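RRNA adenine N-6-methyltransferase (Saccharopolyspora erythraea, PDB 6NVM) dimethylates the N6 of one adenine of 23S rRNA, using S-adenosyl-L-methionine as methyl donor, and so gives resistance to macrolide, lincosamide and streptogramin B antibiotics. Local coordinates at residues 145-150 against 168-173; 172-177 against 183-188; 67-72 against 158-163. All coordinates share one frame; numbering follows the deposited sequence. Where two conformers were deposited one is given.

Contact 1 (145-150 against 168-173); sequences ITSAIV and LEFARK
Phe-170 reaches from helix 168-175 across to the N-terminal end of helix 146-155 and meets Thr-146, Ser-147 and Val-150 there. In the Rossmann-like methyltransferase fold, this is packing between the helices before and after strand 159-167. The two helix segments stay well apart. Their axes come no closer than 12.3 Å and run at 41° to each other, so one aromatic side chain bridges the gap. From CB, the Phe-170 chain leaves with CG opposite its own backbone N (chi1 179°), which carries the ring toward helix 146-155, one face under Thr-146. At the near end of the ring, CG and CD1 lie under the methyl of Thr-146. Farther out, CE1 is 3.4 Å from Thr-146 CG2, the closest pair of the contact. CE2, on the other flank, has Ser-147 OG at 3.6 Å, lying in the ring plane at the edge. At the tip, CZ touches Val-150 CG2 at 3.9 Å, also near the plane. Thr-146 CG2 stands over one ring face, 3.5 Å from the centroid and 15° off the normal, a CH-pi contact. While this methyl points to the ring, Thr-146 OG1 turns back to its own chain. Its main hydrogen-bond partner is Pro-142 O, with Tyr-143 O sharing the proton. The threonine thus splits its two branches between its own chain and the ring. Met-216 of strand 213-220 also packs on Phe-170. The chemistry across the two segments is therefore dispersion and CH-pi packing, with a serine oxygen at the ring edge as the polar element.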
ATOM      1  N   ILE A 145      -7.848  11.043   1.811  1.00 40.73           N
ATOM      2  CA  ILE A 145      -6.587  10.900   2.534  1.00 39.31           C
ATOM      3  C   ILE A 145      -5.919   9.568   2.216  1.00 39.01           C
ATOM      4  O   ILE A 145      -5.051   9.110   2.966  1.00 35.70           O
ATOM      5  CB  ILE A 145      -6.798  11.032   4.054  1.00 38.57           C
ATOM      6  CG1 ILE A 145      -7.840  10.024   4.542  1.00 38.63           C
ATOM      7  CG2 ILE A 145      -7.215  12.459   4.413  1.00 41.80           C
ATOM      8  CD1 ILE A 145      -7.762   9.718   6.033  1.00 38.56           C
ATOM      9  N   THR A 146      -6.303   8.939   1.104  1.00 37.44           N
ATOM     10  CA  THR A 146      -5.791   7.604   0.811  1.00 39.18           C
ATOM     11  C   THR A 146      -4.283   7.631   0.586  1.00 33.69           C
ATOM     12  O   THR A 146      -3.549   6.804   1.138  1.00 33.71           O
ATOM     13  CB  THR A 146      -6.509   7.006  -0.400  1.00 42.78           C
ATOM     14  OG1 THR A 146      -7.919   7.190  -0.258  1.00 45.84           O
ATOM     15  CG2 THR A 146      -6.225   5.508  -0.496  1.00 44.36           C
ATOM     16  N   SER A 147      -3.796   8.579  -0.217  1.00 34.76           N
ATOM     17  CA  SER A 147      -2.360   8.641  -0.457  1.00 34.40           C
ATOM     18  C   SER A 147      -1.597   8.937   0.824  1.00 32.76           C
ATOM     19  O   SER A 147      -0.482   8.442   1.011  1.00 31.75           O
ATOM     20  CB  SER A 147      -2.037   9.686  -1.524  1.00 42.58           C
ATOM     21  OG  SER A 147      -2.288   9.168  -2.815  1.00 52.83           O
ATOM     22  N   ALA A 148      -2.177   9.728   1.724  1.00 33.26           N
ATOM     23  CA  ALA A 148      -1.471  10.058   2.957  1.00 30.44           C
ATOM     24  C   ALA A 148      -1.346   8.836   3.864  1.00 27.14           C
ATOM     25  O   ALA A 148      -0.328   8.664   4.547  1.00 27.82           O
ATOM     26  CB  ALA A 148      -2.187  11.200   3.675  1.00 33.04           C
ATOM     27  N   ILE A 149      -2.378   7.988   3.899  1.00 30.28           N
ATOM     28  CA  ILE A 149      -2.319   6.769   4.698  1.00 27.06           C
ATOM     29  C   ILE A 149      -1.279   5.808   4.125  1.00 26.37           C
ATOM     30  O   ILE A 149      -0.489   5.207   4.865  1.00 26.68           O
ATOM     31  CB  ILE A 149      -3.722   6.132   4.776  1.00 30.65           C
ATOM     32  CG1 ILE A 149      -4.664   7.009   5.608  1.00 34.82           C
ATOM     33  CG2 ILE A 149      -3.668   4.715   5.330  1.00 28.23           C
ATOM     34  CD1 ILE A 149      -4.425   6.959   7.113  1.00 32.14           C
ATOM     35  N   VAL A 150      -1.261   5.645   2.803  1.00 27.92           N
ATOM     36  CA  VAL A 150      -0.222   4.837   2.164  1.00 27.32           C
ATOM     37  C   VAL A 150       1.166   5.336   2.564  1.00 26.87           C
ATOM     38  O   VAL A 150       2.044   4.547   2.941  1.00 29.30           O
ATOM     39  CB  VAL A 150      -0.417   4.833   0.638  1.00 32.69           C
ATOM     40  CG1 VAL A 150       0.759   4.164  -0.072  1.00 34.55           C
ATOM     41  CG2 VAL A 150      -1.713   4.125   0.287  1.00 35.72           C
ATOM     42  N   LEU A 168     -11.826   1.780  -5.877  1.00 35.70           N
ATOM     43  CA  LEU A 168     -11.355   0.750  -6.800  1.00 38.22           C
ATOM     44  C   LEU A 168     -10.225   1.261  -7.688  1.00 39.71           C
ATOM     45  O   LEU A 168      -9.200   0.588  -7.857  1.00 38.53           O
ATOM     46  CB  LEU A 168     -12.522   0.248  -7.653  1.00 42.39           C
ATOM     47  CG  LEU A 168     -12.188  -0.779  -8.737  1.00 46.80           C
ATOM     48  CD1 LEU A 168     -11.563  -2.034  -8.140  1.00 44.76           C
ATOM     49  CD2 LEU A 168     -13.439  -1.123  -9.542  1.00 51.58           C
ATOM     50  N   GLU A 169     -10.396   2.443  -8.284  1.00 41.16           N
ATOM     51  CA  GLU A 169      -9.406   2.906  -9.252  1.00 45.00           C
ATOM     52  C   GLU A 169      -8.068   3.195  -8.584  1.00 37.48           C
ATOM     53  O   GLU A 169      -7.006   2.922  -9.162  1.00 34.91           O
ATOM     54  CB  GLU A 169      -9.926   4.142  -9.989  1.00 62.58           C
ATOM     55  CG  GLU A 169     -10.903   3.811 -11.110  1.00 81.12           C
ATOM     56  CD  GLU A 169     -10.297   2.894 -12.162  1.00 93.64           C
ATOM     57  OE1 GLU A 169      -9.060   2.928 -12.344  1.00 96.42           O
ATOM     58  OE2 GLU A 169     -11.051   2.127 -12.797  1.00 98.99           O
ATOM     59  N   PHE A 170      -8.092   3.737  -7.367  1.00 43.27           N
ATOM     60  CA  PHE A 170      -6.852   3.947  -6.627  1.00 40.57           C
ATOM     61  C   PHE A 170      -6.096   2.638  -6.452  1.00 39.19           C
ATOM     62  O   PHE A 170      -4.878   2.571  -6.663  1.00 35.90           O
ATOM     63  CB  PHE A 170      -7.160   4.577  -5.269  1.00 41.05           C
ATOM     64  CG  PHE A 170      -5.944   4.815  -4.424  1.00 38.58           C
ATOM     65  CD1 PHE A 170      -5.413   3.797  -3.642  1.00 36.40           C
ATOM     66  CD2 PHE A 170      -5.322   6.055  -4.423  1.00 39.30           C
ATOM     67  CE1 PHE A 170      -4.285   4.010  -2.870  1.00 35.29           C
ATOM     68  CE2 PHE A 170      -4.196   6.281  -3.654  1.00 37.52           C
ATOM     69  CZ  PHE A 170      -3.675   5.257  -2.874  1.00 38.67           C
ATOM     70  N   ALA A 171      -6.809   1.579  -6.056  1.00 38.07           N
ATOM     71  CA  ALA A 171      -6.160   0.300  -5.792  1.00 34.49           C
ATOM     72  C   ALA A 171      -5.613  -0.320  -7.071  1.00 32.14           C
ATOM     73  O   ALA A 171      -4.545  -0.945  -7.056  1.00 32.42           O
ATOM     74  CB  ALA A 171      -7.144  -0.655  -5.119  1.00 33.76           C
ATOM     75  N   ARG A 172      -6.341  -0.185  -8.180  1.00 31.89           N
ATOM     76  CA  ARG A 172      -5.871  -0.753  -9.440  1.00 35.64           C
ATOM     77  C   ARG A 172      -4.578  -0.088  -9.901  1.00 36.70           C
ATOM     78  O   ARG A 172      -3.642  -0.769 -10.336  1.00 36.11           O
ATOM     79  CB  ARG A 172      -6.952  -0.620 -10.511  1.00 45.10           C
ATOM     80  CG  ARG A 172      -8.139  -1.557 -10.331  1.00 57.94           C
ATOM     81  CD  ARG A 172      -8.972  -1.614 -11.601  1.00 74.08           C
ATOM     82  NE  ARG A 172     -10.155  -2.457 -11.463  1.00 90.31           N
ATOM     83  CZ  ARG A 172     -11.057  -2.638 -12.423  1.00106.38           C
ATOM     84  NH1 ARG A 172     -10.913  -2.037 -13.597  1.00112.20           N
ATOM     85  NH2 ARG A 172     -12.105  -3.422 -12.212  1.00112.14           N
ATOM     86  N   LYS A 173      -4.505   1.240  -9.818  1.00 42.79           N
ATOM     87  CA  LYS A 173      -3.298   1.933 -10.253  1.00 50.15           C
ATOM     88  C   LYS A 173      -2.105   1.556  -9.380  1.00 45.67           C
ATOM     89  O   LYS A 173      -1.014   1.272  -9.889  1.00 44.24           O
ATOM     90  CB  LYS A 173      -3.519   3.445 -10.235  1.00 63.51           C
ATOM     91  CG  LYS A 173      -2.535   4.206 -11.118  1.00 77.54           C
ATOM     92  CD  LYS A 173      -2.611   5.718 -10.922  1.00 86.25           C
ATOM     93  CE  LYS A 173      -1.924   6.159  -9.636  1.00 89.40           C
ATOM     94  NZ  LYS A 173      -1.520   7.594  -9.673  1.00 91.53           N
TER

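Contact 2 (172-177 against 183-188); sequences RKRTGD and RLTVMT. With SO4 (sulfate ion), chain B.
A Schellman motif closes helix 168-175, and the last turn before it meets the short helix 183-188. Gly-176 leaves the helix with positive phi, and the backbone bonds Asp-177 N to Arg-172 O and Gly-176 N to Lys-173 O fold the chain back. In this turn, Arg-174 O accepts a hydrogen bond from Thr-185 OG1 at 2.7 Å. The hydroxyl comes in 27° from the carbonyl plane. Thr-185 CG2 also lies against the same carbonyl oxygen. The Arg-174 side chain bends at chi2 (-64°), which brings its guanidinium over to Leu-184, and NH1 touches Leu-184 CD2 at 3.6 Å. Arg-174 NH2 makes a close polar pair of undecided nature with Ser-147 OG. A sulfate ion, probably from the crystallisation liquor, sits at the start of helix 183-188. Leu-184 N donates to sulfate O3 at 2.9 Å, nearly straight at 161°. Ser-182 OG also hydrogen-bonds to the sulfate, and sulfate O4 lies over one face of the Arg-174 guanidinium. A bond from Arg-183 NH1 to sulfate O2 is very short and bent, hence doubtful; NH2 of that arginine forms a salt bridge with Glu-239. Around the contact, Trp-194 of strand 192-200 packs on both Arg-174 and Thr-185. Leu-184 rests on Asp-151 and Leu-154 of helix 146-155, and helix 228-243 covers Val-186 and Met-187.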
ATOM      1  N   ARG A 172      -6.341  -0.185  -8.180  1.00 31.89           N
ATOM      2  CA  ARG A 172      -5.871  -0.753  -9.440  1.00 35.64           C
ATOM      3  C   ARG A 172      -4.578  -0.088  -9.901  1.00 36.70           C
ATOM      4  O   ARG A 172      -3.642  -0.769 -10.336  1.00 36.11           O
ATOM      5  CB  ARG A 172      -6.952  -0.620 -10.511  1.00 45.10           C
ATOM      6  CG  ARG A 172      -8.139  -1.557 -10.331  1.00 57.94           C
ATOM      7  CD  ARG A 172      -8.972  -1.614 -11.601  1.00 74.08           C
ATOM      8  NE  ARG A 172     -10.155  -2.457 -11.463  1.00 90.31           N
ATOM      9  CZ  ARG A 172     -11.057  -2.638 -12.423  1.00106.38           C
ATOM     10  NH1 ARG A 172     -10.913  -2.037 -13.597  1.00112.20           N
ATOM     11  NH2 ARG A 172     -12.105  -3.422 -12.212  1.00112.14           N
ATOM     12  N   LYS A 173      -4.505   1.240  -9.818  1.00 42.79           N
ATOM     13  CA  LYS A 173      -3.298   1.933 -10.253  1.00 50.15           C
ATOM     14  C   LYS A 173      -2.105   1.556  -9.380  1.00 45.67           C
ATOM     15  O   LYS A 173      -1.014   1.272  -9.889  1.00 44.24           O
ATOM     16  CB  LYS A 173      -3.519   3.445 -10.235  1.00 63.51           C
ATOM     17  CG  LYS A 173      -2.535   4.206 -11.118  1.00 77.54           C
ATOM     18  CD  LYS A 173      -2.611   5.718 -10.922  1.00 86.25           C
ATOM     19  CE  LYS A 173      -1.924   6.159  -9.636  1.00 89.40           C
ATOM     20  NZ  LYS A 173      -1.520   7.594  -9.673  1.00 91.53           N
ATOM     21  N   ARG A 174      -2.299   1.541  -8.055  1.00 40.63           N
ATOM     22  CA  ARG A 174      -1.192   1.295  -7.138  1.00 35.95           C
ATOM     23  C   ARG A 174      -0.722  -0.153  -7.162  1.00 35.95           C
ATOM     24  O   ARG A 174       0.381  -0.439  -6.686  1.00 37.94           O
ATOM     25  CB  ARG A 174      -1.596   1.681  -5.709  1.00 39.44           C
ATOM     26  CG  ARG A 174      -1.906   3.165  -5.513  1.00 44.40           C
ATOM     27  CD  ARG A 174      -0.681   4.045  -5.756  1.00 49.98           C
ATOM     28  NE  ARG A 174      -0.961   5.463  -5.516  1.00 57.06           N
ATOM     29  CZ  ARG A 174      -0.634   6.136  -4.413  1.00 63.05           C
ATOM     30  NH1 ARG A 174       0.001   5.543  -3.410  1.00 61.40           N
ATOM     31  NH2 ARG A 174      -0.943   7.422  -4.310  1.00 67.93           N
ATOM     32  N   THR A 175      -1.522  -1.070  -7.698  1.00 34.20           N
ATOM     33  CA  THR A 175      -1.143  -2.471  -7.802  1.00 35.77           C
ATOM     34  C   THR A 175      -0.908  -2.914  -9.238  1.00 38.95           C
ATOM     35  O   THR A 175      -0.627  -4.094  -9.465  1.00 42.14           O
ATOM     36  CB  THR A 175      -2.222  -3.363  -7.176  1.00 33.30           C
ATOM     37  OG1 THR A 175      -3.454  -3.193  -7.895  1.00 34.33           O
ATOM     38  CG2 THR A 175      -2.430  -3.013  -5.702  1.00 32.24           C
ATOM     39  N   GLY A 176      -1.024  -2.011 -10.209  1.00 43.56           N
ATOM     40  CA  GLY A 176      -0.870  -2.384 -11.606  1.00 50.61           C
ATOM     41  C   GLY A 176      -1.865  -3.422 -12.075  1.00 54.46           C
ATOM     42  O   GLY A 176      -1.541  -4.235 -12.948  1.00 57.06           O
ATOM     43  N   ASP A 177      -3.084  -3.402 -11.532  1.00 48.59           N
ATOM     44  CA  ASP A 177      -4.032  -4.482 -11.782  1.00 51.14           C
ATOM     45  C   ASP A 177      -4.542  -4.500 -13.217  1.00 54.71           C
ATOM     46  O   ASP A 177      -5.011  -5.550 -13.673  1.00 54.32           O
ATOM     47  CB  ASP A 177      -5.209  -4.381 -10.814  1.00 49.29           C
ATOM     48  CG  ASP A 177      -6.125  -5.588 -10.882  1.00 53.27           C
ATOM     49  OD1 ASP A 177      -5.641  -6.716 -10.646  1.00 53.91           O
ATOM     50  OD2 ASP A 177      -7.329  -5.409 -11.159  1.00 55.17           O
ATOM     51  N   ARG A 183       4.091   5.553 -10.135  1.00 41.59           N
ATOM     52  CA  ARG A 183       5.503   5.828  -9.903  1.00 39.41           C
ATOM     53  C   ARG A 183       5.929   5.411  -8.499  1.00 35.55           C
ATOM     54  O   ARG A 183       7.012   4.847  -8.310  1.00 29.87           O
ATOM     55  CB  ARG A 183       5.770   7.316 -10.124  1.00 42.11           C
ATOM     56  CG  ARG A 183       7.168   7.808  -9.740  1.00 49.99           C
ATOM     57  CD  ARG A 183       7.221   9.333  -9.797  1.00 58.33           C
ATOM     58  NE  ARG A 183       8.221   9.911  -8.898  1.00 64.71           N
ATOM     59  CZ  ARG A 183       8.050  10.074  -7.587  1.00 69.61           C
ATOM     60  NH1 ARG A 183       6.927   9.680  -6.999  1.00 71.17           N
ATOM     61  NH2 ARG A 183       9.015  10.615  -6.852  1.00 70.61           N
ATOM     62  N   LEU A 184       5.102   5.704  -7.496  1.00 36.48           N
ATOM     63  CA  LEU A 184       5.453   5.336  -6.129  1.00 37.94           C
ATOM     64  C   LEU A 184       5.565   3.823  -5.977  1.00 31.13           C
ATOM     65  O   LEU A 184       6.436   3.327  -5.256  1.00 29.50           O
ATOM     66  CB  LEU A 184       4.421   5.905  -5.154  1.00 37.62           C
ATOM     67  CG  LEU A 184       4.673   5.651  -3.664  1.00 37.95           C
ATOM     68  CD1 LEU A 184       5.973   6.297  -3.202  1.00 37.22           C
ATOM     69  CD2 LEU A 184       3.507   6.168  -2.835  1.00 39.09           C
ATOM     70  N   THR A 185       4.702   3.072  -6.664  1.00 29.55           N
ATOM     71  CA  THR A 185       4.778   1.615  -6.607  1.00 30.71           C
ATOM     72  C   THR A 185       6.109   1.116  -7.160  1.00 30.37           C
ATOM     73  O   THR A 185       6.749   0.240  -6.567  1.00 28.06           O
ATOM     74  CB  THR A 185       3.612   0.995  -7.384  1.00 35.52           C
ATOM     75  OG1 THR A 185       2.371   1.446  -6.828  1.00 35.23           O
ATOM     76  CG2 THR A 185       3.658  -0.523  -7.313  1.00 35.12           C
ATOM     77  N   VAL A 186       6.542   1.669  -8.295  1.00 30.86           N
ATOM     78  CA  VAL A 186       7.816   1.262  -8.887  1.00 29.93           C
ATOM     79  C   VAL A 186       8.976   1.649  -7.975  1.00 29.95           C
ATOM     80  O   VAL A 186       9.906   0.859  -7.763  1.00 29.78           O
ATOM     81  CB  VAL A 186       7.961   1.880 -10.289  1.00 33.16           C
ATOM     82  CG1 VAL A 186       9.332   1.561 -10.891  1.00 31.80           C
ATOM     83  CG2 VAL A 186       6.838   1.399 -11.203  1.00 31.00           C
ATOM     84  N   MET A 187       8.935   2.867  -7.423  0.61 27.70           N
ATOM     85  CA  MET A 187      10.017   3.351  -6.569  0.61 30.70           C
ATOM     86  C   MET A 187      10.184   2.485  -5.327  0.61 29.89           C
ATOM     87  O   MET A 187      11.312   2.241  -4.881  0.61 29.83           O
ATOM     88  CB  MET A 187       9.748   4.800  -6.160  0.61 35.57           C
ATOM     89  CG  MET A 187       9.831   5.803  -7.300  0.61 41.91           C
ATOM     90  SD  MET A 187      11.516   6.374  -7.608  0.61 47.57           S
ATOM     91  CE  MET A 187      11.812   7.393  -6.168  0.61 50.93           C
ATOM     92  N   THR A 188       9.078   2.036  -4.734  1.00 30.03           N
ATOM     93  CA  THR A 188       9.115   1.293  -3.478  1.00 29.50           C
ATOM     94  C   THR A 188       9.106  -0.218  -3.670  1.00 28.46           C
ATOM     95  O   THR A 188       9.234  -0.951  -2.684  1.00 27.64           O
ATOM     96  CB  THR A 188       7.925   1.689  -2.587  1.00 28.42           C
ATOM     97  OG1 THR A 188       6.697   1.364  -3.245  1.00 31.76           O
ATOM     98  CG2 THR A 188       7.957   3.176  -2.274  1.00 28.70           C
TER
HETATM   99  S   SO4 B 301       3.105   8.946  -7.485  0.82 84.95           S
HETATM  100  O1  SO4 B 301       2.658   9.959  -8.439  0.82 86.18           O
HETATM  101  O2  SO4 B 301       4.510   9.173  -7.159  0.82 84.49           O
HETATM  102  O3  SO4 B 301       2.945   7.621  -8.079  0.82 83.10           O
HETATM  103  O4  SO4 B 301       2.307   9.033  -6.263  0.82 85.48           O

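Contact 3 (67-72 against 158-163); sequences ELRPDL and TIETAT
Arg-69 and Glu-160 join the loop between helix 56-65 and strand 73-77 to the start of strand 159-167, within the Rossmann-like methyltransferase fold. Arg-69 opens a type I beta turn that ends at Leu-72. Its guanidinium grips the Glu-160 carboxylate end-on, one nitrogen to each oxygen. Arg-69 NH1 meets the syn lone pair of Glu-160 OE1 at 2.9 Å. The guanidinium and carboxylate planes are turned 37° apart, so the pair is bidentate but not flat. Asp-71 OD1 adds a weak bond to Arg-69 NE, at 2.7 Å, and extends the salt bridge into a network. The two acids together fix the rotation of the guanidinium, Asp-71 at NE and Glu-160 at NH1 and NH2. This charged side is the more open one: Asp-71 and Pro-70 are exposed, and Arg-69 and Glu-160 are only partly covered. Glu-67 belongs to the same open margin. It has two conformers, and in one of them its carboxylate reaches Arg-219 and the methyl of Thr-161. The packed side is made by Leu-72, Thr-161 and the stem of Glu-160. Leu-72 is buried, and its CD2 touches Glu-160 OE1 at 3.8 Å, while its CB lies over the centre of one face of the Arg-69 guanidinium. Thr-161 is buried too, and its OG1 hydrogen-bonds to Ala-66 O, just after helix 56-65. The straighter arm of the salt bridge runs from Arg-69 NH2 to Glu-160 OE2, 2.8 Å long at 178°, with that oxygen in the guanidinium plane.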
ATOM      1  N   GLU A  67      -3.011 -11.121   7.515  0.94 29.68           N
ATOM      2  CA  GLU A  67      -1.950 -12.042   7.915  0.94 32.93           C
ATOM      3  C   GLU A  67      -1.541 -11.799   9.366  0.94 33.53           C
ATOM      4  O   GLU A  67      -0.381 -11.530   9.686  0.94 34.12           O
ATOM      5  CB  GLU A  67      -0.758 -11.923   6.962  0.94 36.01           C
ATOM      6  CG  GLU A  67      -1.141 -12.307   5.536  0.94 39.18           C
ATOM      7  CD  GLU A  67       0.018 -12.288   4.562  0.94 42.41           C
ATOM      8  OE1 GLU A  67       0.901 -11.411   4.686  0.94 39.06           O
ATOM      9  OE2 GLU A  67       0.028 -13.161   3.660  0.94 46.42           O
ATOM     10  N   LEU A  68      -2.529 -11.918  10.246  1.00 31.20           N
ATOM     11  CA  LEU A  68      -2.357 -11.636  11.660  1.00 30.17           C
ATOM     12  C   LEU A  68      -1.945 -12.894  12.417  1.00 32.50           C
ATOM     13  O   LEU A  68      -2.110 -14.019  11.944  1.00 34.69           O
ATOM     14  CB  LEU A  68      -3.650 -11.071  12.244  1.00 31.85           C
ATOM     15  CG  LEU A  68      -4.204  -9.842  11.520  1.00 31.20           C
ATOM     16  CD1 LEU A  68      -5.541  -9.449  12.135  1.00 32.47           C
ATOM     17  CD2 LEU A  68      -3.208  -8.692  11.581  1.00 31.15           C
ATOM     18  N   ARG A  69      -1.388 -12.685  13.604  1.00 27.79           N
ATOM     19  CA  ARG A  69      -0.968 -13.783  14.461  1.00 30.05           C
ATOM     20  C   ARG A  69      -1.003 -13.304  15.901  1.00 30.28           C
ATOM     21  O   ARG A  69      -1.020 -12.094  16.157  1.00 30.04           O
ATOM     22  CB  ARG A  69       0.436 -14.288  14.094  1.00 31.05           C
ATOM     23  CG  ARG A  69       1.514 -13.230  14.160  1.00 30.86           C
ATOM     24  CD  ARG A  69       2.883 -13.820  13.871  1.00 34.59           C
ATOM     25  NE  ARG A  69       3.950 -12.831  14.024  1.00 38.29           N
ATOM     26  CZ  ARG A  69       4.351 -11.995  13.071  1.00 38.28           C
ATOM     27  NH1 ARG A  69       3.782 -12.015  11.873  1.00 34.81           N
ATOM     28  NH2 ARG A  69       5.334 -11.138  13.314  1.00 37.73           N
ATOM     29  N   PRO A  70      -1.000 -14.226  16.866  1.00 31.24           N
ATOM     30  CA  PRO A  70      -1.276 -13.834  18.262  1.00 33.76           C
ATOM     31  C   PRO A  70      -0.250 -12.900  18.881  1.00 31.23           C
ATOM     32  O   PRO A  70      -0.582 -12.218  19.857  1.00 30.97           O
ATOM     33  CB  PRO A  70      -1.312 -15.178  19.004  1.00 34.65           C
ATOM     34  CG  PRO A  70      -1.571 -16.194  17.967  1.00 36.67           C
ATOM     35  CD  PRO A  70      -0.925 -15.686  16.713  1.00 32.87           C
ATOM     36  N   ASP A  71       0.984 -12.843  18.382  1.00 29.90           N
ATOM     37  CA  ASP A  71       1.974 -11.953  18.975  1.00 32.96           C
ATOM     38  C   ASP A  71       2.136 -10.647  18.201  1.00 29.81           C
ATOM     39  O   ASP A  71       3.021  -9.851  18.536  1.00 29.97           O
ATOM     40  CB  ASP A  71       3.325 -12.672  19.118  1.00 39.95           C
ATOM     41  CG  ASP A  71       4.071 -12.841  17.791  1.00 48.08           C
ATOM     42  OD1 ASP A  71       3.519 -12.529  16.717  1.00 49.45           O
ATOM     43  OD2 ASP A  71       5.236 -13.295  17.835  1.00 51.50           O
ATOM     44  N   LEU A  72       1.287 -10.391  17.200  1.00 28.30           N
ATOM     45  CA  LEU A  72       1.423  -9.212  16.347  1.00 25.93           C
ATOM     46  C   LEU A  72       0.353  -8.177  16.672  1.00 30.17           C
ATOM     47  O   LEU A  72      -0.841  -8.479  16.535  1.00 28.67           O
ATOM     48  CB  LEU A  72       1.326  -9.619  14.879  1.00 29.63           C
ATOM     49  CG  LEU A  72       1.589  -8.528  13.843  1.00 28.77           C
ATOM     50  CD1 LEU A  72       3.051  -8.141  13.851  1.00 30.98           C
ATOM     51  CD2 LEU A  72       1.158  -8.999  12.466  1.00 32.31           C
ATOM     52  N   THR A 158       8.885  -0.583  10.952  1.00 30.43           N
ATOM     53  CA  THR A 158       8.614  -1.907  11.506  1.00 30.15           C
ATOM     54  C   THR A 158       7.330  -2.536  10.979  1.00 27.12           C
ATOM     55  O   THR A 158       6.968  -3.630  11.425  1.00 28.45           O
ATOM     56  CB  THR A 158       8.530  -1.856  13.037  1.00 29.71           C
ATOM     57  OG1 THR A 158       7.340  -1.164  13.423  1.00 30.20           O
ATOM     58  CG2 THR A 158       9.753  -1.169  13.654  1.00 33.96           C
ATOM     59  N   ILE A 159       6.624  -1.884  10.057  1.00 28.22           N
ATOM     60  CA  ILE A 159       5.372  -2.450   9.573  1.00 28.24           C
ATOM     61  C   ILE A 159       5.658  -3.757   8.849  1.00 30.91           C
ATOM     62  O   ILE A 159       6.700  -3.918   8.196  1.00 32.13           O
ATOM     63  CB  ILE A 159       4.634  -1.454   8.663  1.00 28.33           C
ATOM     64  CG1 ILE A 159       3.188  -1.897   8.445  1.00 28.34           C
ATOM     65  CG2 ILE A 159       5.332  -1.314   7.308  1.00 26.01           C
ATOM     66  CD1 ILE A 159       2.297  -0.820   7.848  1.00 27.28           C
ATOM     67  N   GLU A 160       4.736  -4.713   8.986  1.00 27.95           N
ATOM     68  CA  GLU A 160       4.774  -5.949   8.211  1.00 29.21           C
ATOM     69  C   GLU A 160       3.828  -5.877   7.024  1.00 30.44           C
ATOM     70  O   GLU A 160       4.262  -6.004   5.875  1.00 33.44           O
ATOM     71  CB  GLU A 160       4.414  -7.160   9.084  1.00 32.63           C
ATOM     72  CG  GLU A 160       5.482  -7.548  10.063  1.00 34.04           C
ATOM     73  CD  GLU A 160       5.302  -8.962  10.595  1.00 37.95           C
ATOM     74  OE1 GLU A 160       4.269  -9.597  10.288  1.00 38.14           O
ATOM     75  OE2 GLU A 160       6.200  -9.439  11.313  1.00 39.80           O
ATOM     76  N   THR A 161       2.534  -5.685   7.285  1.00 27.20           N
ATOM     77  CA  THR A 161       1.532  -5.594   6.239  1.00 30.10           C
ATOM     78  C   THR A 161       0.608  -4.421   6.511  1.00 30.32           C
ATOM     79  O   THR A 161       0.411  -4.008   7.660  1.00 29.28           O
ATOM     80  CB  THR A 161       0.685  -6.866   6.136  1.00 34.88           C
ATOM     81  OG1 THR A 161      -0.121  -6.990   7.314  1.00 36.87           O
ATOM     82  CG2 THR A 161       1.572  -8.078   5.982  1.00 35.56           C
ATOM     83  N   ALA A 162       0.043  -3.889   5.430  1.00 26.10           N
ATOM     84  CA  ALA A 162      -0.985  -2.862   5.500  1.00 26.22           C
ATOM     85  C   ALA A 162      -2.115  -3.311   4.591  1.00 30.60           C
ATOM     86  O   ALA A 162      -1.904  -3.511   3.391  1.00 32.83           O
ATOM     87  CB  ALA A 162      -0.455  -1.491   5.077  1.00 29.39           C
ATOM     88  N   THR A 163      -3.297  -3.494   5.166  1.00 25.01           N
ATOM     89  CA  THR A 163      -4.473  -3.949   4.441  1.00 25.13           C
ATOM     90  C   THR A 163      -5.475  -2.806   4.449  1.00 29.82           C
ATOM     91  O   THR A 163      -5.857  -2.324   5.520  1.00 29.88           O
ATOM     92  CB  THR A 163      -5.055  -5.206   5.088  1.00 29.00           C
ATOM     93  OG1 THR A 163      -4.056  -6.233   5.098  1.00 29.79           O
ATOM     94  CG2 THR A 163      -6.270  -5.708   4.323  1.00 28.75           C
TER

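In the fold
Contacts 1 and 2 are neighbours, with centres about 10 Å apart. Both use helix 168-175 and share Arg-172 and Lys-173. They touch where Arg-174 meets Ser-147 and Val-150. Contact 3 touches neither, its centre lying about 20 Å from that of contact 1 and about 21 Å from that of contact 2. Its strand 159-167 follows helix 146-155 and precedes helix 168-175, so it connects the two helices of contact 1 along the chain. The segments of contacts 1 and 3 therefore alternate in sequence, whereas contact 3 closes before contact 2 opens. Contacts 1 and 2 link helices 146-155, 168-175 and 183-188 in sequence, while contact 3 fastens the 67-72 loop to strand 159-167.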